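Local coordinates for CRISPR-associated protein,CRISPR-associated endonuclease Cas9 (Corynebacterium diphtheriae, PDB 6JOO) that uses a guide RNA to recognise matching invading DNA and, with magnesium, cuts both of its strands through RuvC-like and HNH nuclease domains, at residues V650-G655 / W816-D821. Numbering follows the deposited sequence.
Sequences VRLRLG and WLVVDD. With nucleotides of chain B.
Val650 and Val818 meet as two branched side chains crossing obliquely. CG1 of Val818 lies 3.6 Å from CB of Val650 and also borders its CG1. The Val650 CG1 methyl, anti to its own carbonyl carbon (chi1 -53°), rests against Asp820 O at 3.6 Å. The other Val818 methyl, CG2, borders both Arg651 O and Leu652 CD2. Leu652 crosses the Trp816 indole at about a right angle, and its CD2 touches the six-membered ring at CZ3, 3.6 Å away. Its CD1 packs on the ribose of C78 of chain B. Phe784 stacks on the Trp816 ring and Arg905 makes a cation-pi contact with it.

No hydrogen bond joins the two segments directly; both hold the RNA instead. Asp820, in the type II turn Val818-Asp821, accepts at OD2 from N2 of the G77 base of chain B (2.8 Å, 158° at the hydrogen). The ribose O2' of G77 donates to Val650 O. One phosphate oxygen, OP1 of C78, accepts from Leu652 N, Arg653 N and Arg653 NE, the last placed by a bend at chi3 (54°). Arg653 NH2 reaches OP2 of C78 at 2.7 Å. Arg651 runs extended and grips Gly655 O side-on through NE and NH2, with that oxygen in the guanidinium plane. Its NH1 and NH2 also form salt bridges to RNA phosphate.

Both segments lie in the C-terminal part of the engineered chain. The contact joins the loop after RuvC strand 645-647 to Topo-homology strand 811-817 and the turn that follows it. It is a protein-RNA interface of Cas9: an apolar seam beside a loop whose backbone N-H groups and arginine hold an RNA phosphate, and an aspartate that accepts from a guanine amino group.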
loop_
_atom_site.group_PDB
_atom_site.type_symbol
_atom_site.label_atom_id
_atom_site.label_comp_id
_atom_site.label_asym_id
_atom_site.label_seq_id
_atom_site.Cartn_x
_atom_site.Cartn_y
_atom_site.Cartn_z
ATOM N N VAL A 650 16.955 5.316 -4.455
ATOM C CA VAL A 650 16.978 5.414 -3.005
ATOM C C VAL A 650 15.800 6.265 -2.566
ATOM O O VAL A 650 15.235 7.036 -3.343
ATOM C CB VAL A 650 18.309 5.990 -2.479
ATOM C CG1 VAL A 650 19.474 5.198 -3.036
ATOM C CG2 VAL A 650 18.438 7.469 -2.824
ATOM N N ARG A 651 15.420 6.096 -1.306
ATOM C CA ARG A 651 14.262 6.763 -0.722
ATOM C C ARG A 651 14.755 7.707 0.364
ATOM O O ARG A 651 15.258 7.263 1.399
ATOM C CB ARG A 651 13.271 5.743 -0.166
ATOM C CG ARG A 651 12.086 6.338 0.570
ATOM C CD ARG A 651 11.366 5.254 1.351
ATOM N NE ARG A 651 10.094 5.730 1.878
ATOM C CZ ARG A 651 8.928 5.559 1.267
ATOM N NH1 ARG A 651 8.877 4.910 0.111
ATOM N NH2 ARG A 651 7.816 6.031 1.813
ATOM N N LEU A 652 14.607 9.007 0.126
ATOM C CA LEU A 652 15.127 10.024 1.024
ATOM C C LEU A 652 14.046 10.761 1.800
ATOM O O LEU A 652 14.381 11.560 2.681
ATOM C CB LEU A 652 15.969 11.041 0.236
ATOM C CG LEU A 652 17.157 10.484 -0.555
ATOM C CD1 LEU A 652 17.972 11.592 -1.219
ATOM C CD2 LEU A 652 18.043 9.625 0.339
ATOM N N ARG A 653 12.773 10.536 1.493
ATOM C CA ARG A 653 11.711 11.189 2.240
ATOM C C ARG A 653 11.593 10.578 3.633
ATOM O O ARG A 653 12.057 9.466 3.895
ATOM C CB ARG A 653 10.381 11.075 1.498
ATOM C CG ARG A 653 9.909 9.652 1.291
ATOM C CD ARG A 653 8.812 9.602 0.249
ATOM N NE ARG A 653 9.214 10.244 -1.001
ATOM C CZ ARG A 653 8.447 10.298 -2.084
ATOM N NH1 ARG A 653 7.243 9.742 -2.062
ATOM N NH2 ARG A 653 8.880 10.900 -3.184
ATOM N N LEU A 654 10.949 11.323 4.533
ATOM C CA LEU A 654 10.928 10.921 5.935
ATOM C C LEU A 654 10.030 9.713 6.153
ATOM O O LEU A 654 10.348 8.827 6.958
ATOM C CB LEU A 654 10.468 12.086 6.807
ATOM C CG LEU A 654 10.395 11.789 8.303
ATOM C CD1 LEU A 654 11.729 11.259 8.800
ATOM C CD2 LEU A 654 9.983 13.028 9.079
ATOM N N GLY A 655 8.904 9.661 5.448
ATOM C CA GLY A 655 7.955 8.582 5.654
ATOM C C GLY A 655 8.458 7.283 5.052
ATOM O O GLY A 655 8.914 7.244 3.904
ATOM N N TRP A 816 26.221 11.289 4.766
ATOM C CA TRP A 816 25.139 10.409 5.172
ATOM C C TRP A 816 24.997 9.251 4.194
ATOM O O TRP A 816 25.225 9.399 2.991
ATOM C CB TRP A 816 23.816 11.176 5.274
ATOM C CG TRP A 816 23.469 11.929 4.038
ATOM C CD1 TRP A 816 23.790 13.220 3.749
ATOM C CD2 TRP A 816 22.727 11.436 2.917
ATOM N NE1 TRP A 816 23.294 13.565 2.516
ATOM C CE2 TRP A 816 22.638 12.487 1.984
ATOM C CE3 TRP A 816 22.131 10.209 2.612
ATOM C CZ2 TRP A 816 21.978 12.347 0.766
ATOM C CZ3 TRP A 816 21.476 10.072 1.403
ATOM C CH2 TRP A 816 21.404 11.137 0.495
ATOM N N LEU A 817 24.629 8.092 4.735
ATOM C CA LEU A 817 24.321 6.899 3.963
ATOM C C LEU A 817 22.839 6.582 4.073
ATOM O O LEU A 817 22.162 6.979 5.026
ATOM C CB LEU A 817 25.133 5.691 4.441
ATOM C CG LEU A 817 26.631 5.687 4.171
ATOM C CD1 LEU A 817 27.224 4.364 4.610
ATOM C CD2 LEU A 817 26.898 5.935 2.701
ATOM N N VAL A 818 22.343 5.841 3.083
ATOM C CA VAL A 818 20.948 5.430 3.032
ATOM C C VAL A 818 20.900 4.032 2.438
ATOM O O VAL A 818 21.823 3.592 1.748
ATOM C CB VAL A 818 20.075 6.418 2.219
ATOM C CG1 VAL A 818 19.851 5.914 0.803
ATOM C CG2 VAL A 818 18.756 6.665 2.924
ATOM N N VAL A 819 19.819 3.315 2.744
ATOM C CA VAL A 819 19.675 1.956 2.241
ATOM C C VAL A 819 19.604 1.978 0.724
ATOM O O VAL A 819 18.951 2.843 0.130
ATOM C CB VAL A 819 18.439 1.284 2.862
ATOM C CG1 VAL A 819 18.005 0.068 2.049
ATOM C CG2 VAL A 819 18.732 0.881 4.293
ATOM N N ASP A 820 20.294 1.025 0.094
ATOM C CA ASP A 820 20.452 0.919 -1.353
ATOM C C ASP A 820 21.446 1.933 -1.909
ATOM O O ASP A 820 21.441 2.215 -3.113
ATOM C CB ASP A 820 19.109 1.034 -2.082
ATOM C CG ASP A 820 18.294 -0.247 -1.994
ATOM O OD1 ASP A 820 18.921 -1.327 -2.057
ATOM O OD2 ASP A 820 17.054 -0.188 -1.847
ATOM N N ASP A 821 22.305 2.494 -1.061
ATOM C CA ASP A 821 23.448 3.254 -1.542
ATOM C C ASP A 821 24.542 2.301 -1.998
ATOM O O ASP A 821 24.732 1.218 -1.436
ATOM C CB ASP A 821 23.989 4.187 -0.457
ATOM C CG ASP A 821 23.799 5.655 -0.798
ATOM O OD1 ASP A 821 23.713 5.979 -2.005
ATOM O OD2 ASP A 821 23.734 6.487 0.134
ATOM P P C B 78 12.302 9.905 -2.773
ATOM O OP1 C B 78 11.881 9.911 -1.349
ATOM O OP2 C B 78 11.464 10.614 -3.771
ATOM O "O5'" C B 78 13.778 10.497 -2.859
ATOM C "C5'" C B 78 14.625 10.198 -3.957
ATOM C "C4'" C B 78 15.737 11.208 -4.081
ATOM O "O4'" C B 78 16.661 10.799 -5.110
ATOM C "C3'" C B 78 15.320 12.610 -4.487
ATOM O "O3'" C B 78 14.879 13.363 -3.374
ATOM C "C2'" C B 78 16.582 13.184 -5.131
ATOM O "O2'" C B 78 17.412 13.785 -4.155
ATOM C "C1'" C B 78 17.284 11.928 -5.671
ATOM N N1 C B 78 17.252 11.824 -7.147
ATOM C C2 C B 78 18.432 11.418 -7.773
ATOM O O2 C B 78 19.412 11.148 -7.062
ATOM N N3 C B 78 18.469 11.304 -9.121
ATOM C C4 C B 78 17.386 11.601 -9.841
ATOM N N4 C B 78 17.463 11.482 -11.170
ATOM C C5 C B 78 16.174 12.033 -9.222
ATOM C C6 C B 78 16.150 12.136 -7.887
ATOM P P G B 77 8.693 7.406 -6.644
ATOM O OP1 G B 77 8.624 8.845 -6.279
ATOM O OP2 G B 77 9.633 6.943 -7.696
ATOM O "O5'" G B 77 9.017 6.521 -5.357
ATOM C "C5'" G B 77 9.094 7.109 -4.060
ATOM C "C4'" G B 77 10.488 7.041 -3.474
ATOM O "O4'" G B 77 10.944 5.662 -3.442
ATOM C "C3'" G B 77 11.571 7.832 -4.211
ATOM O "O3'" G B 77 12.474 8.384 -3.258
ATOM C "C2'" G B 77 12.290 6.752 -5.010
ATOM O "O2'" G B 77 13.622 7.067 -5.352
ATOM C "C1'" G B 77 12.217 5.577 -4.047
ATOM N N9 G B 77 12.348 4.265 -4.676
ATOM C C8 G B 77 11.751 3.817 -5.827
ATOM N N7 G B 77 12.080 2.589 -6.118
ATOM C C5 G B 77 12.941 2.211 -5.097
ATOM C C6 G B 77 13.619 0.987 -4.869
ATOM O O6 G B 77 13.590 -0.041 -5.558
ATOM N N1 G B 77 14.393 1.033 -3.710
ATOM C C2 G B 77 14.497 2.120 -2.875
ATOM N N2 G B 77 15.290 1.979 -1.802
ATOM N N3 G B 77 13.869 3.267 -3.078
ATOM C C4 G B 77 13.116 3.237 -4.197
ATOM P P U B 79 13.917 14.626 -3.567
ATOM O OP1 U B 79 12.778 14.219 -4.432
ATOM O OP2 U B 79 14.780 15.765 -3.961
ATOM O "O5'" U B 79 13.369 14.918 -2.099
ATOM C "C5'" U B 79 12.585 13.964 -1.396
ATOM C "C4'" U B 79 12.579 14.248 0.085
ATOM O "O4'" U B 79 13.819 13.782 0.677
ATOM C "C3'" U B 79 12.494 15.717 0.476
ATOM O "O3'" U B 79 11.157 16.188 0.506
ATOM C "C2'" U B 79 13.173 15.753 1.842
ATOM O "O2'" U B 79 12.273 15.362 2.869
ATOM C "C1'" U B 79 14.238 14.666 1.693
ATOM N N1 U B 79 15.566 15.205 1.319
ATOM C C2 U B 79 16.276 15.966 2.231
ATOM O O2 U B 79 15.864 16.243 3.347
ATOM N N3 U B 79 17.498 16.408 1.779
ATOM C C4 U B 79 18.080 16.170 0.551
ATOM O O4 U B 79 19.191 16.641 0.302
ATOM C C5 U B 79 17.286 15.367 -0.325
ATOM C C6 U B 79 16.091 14.925 0.082
#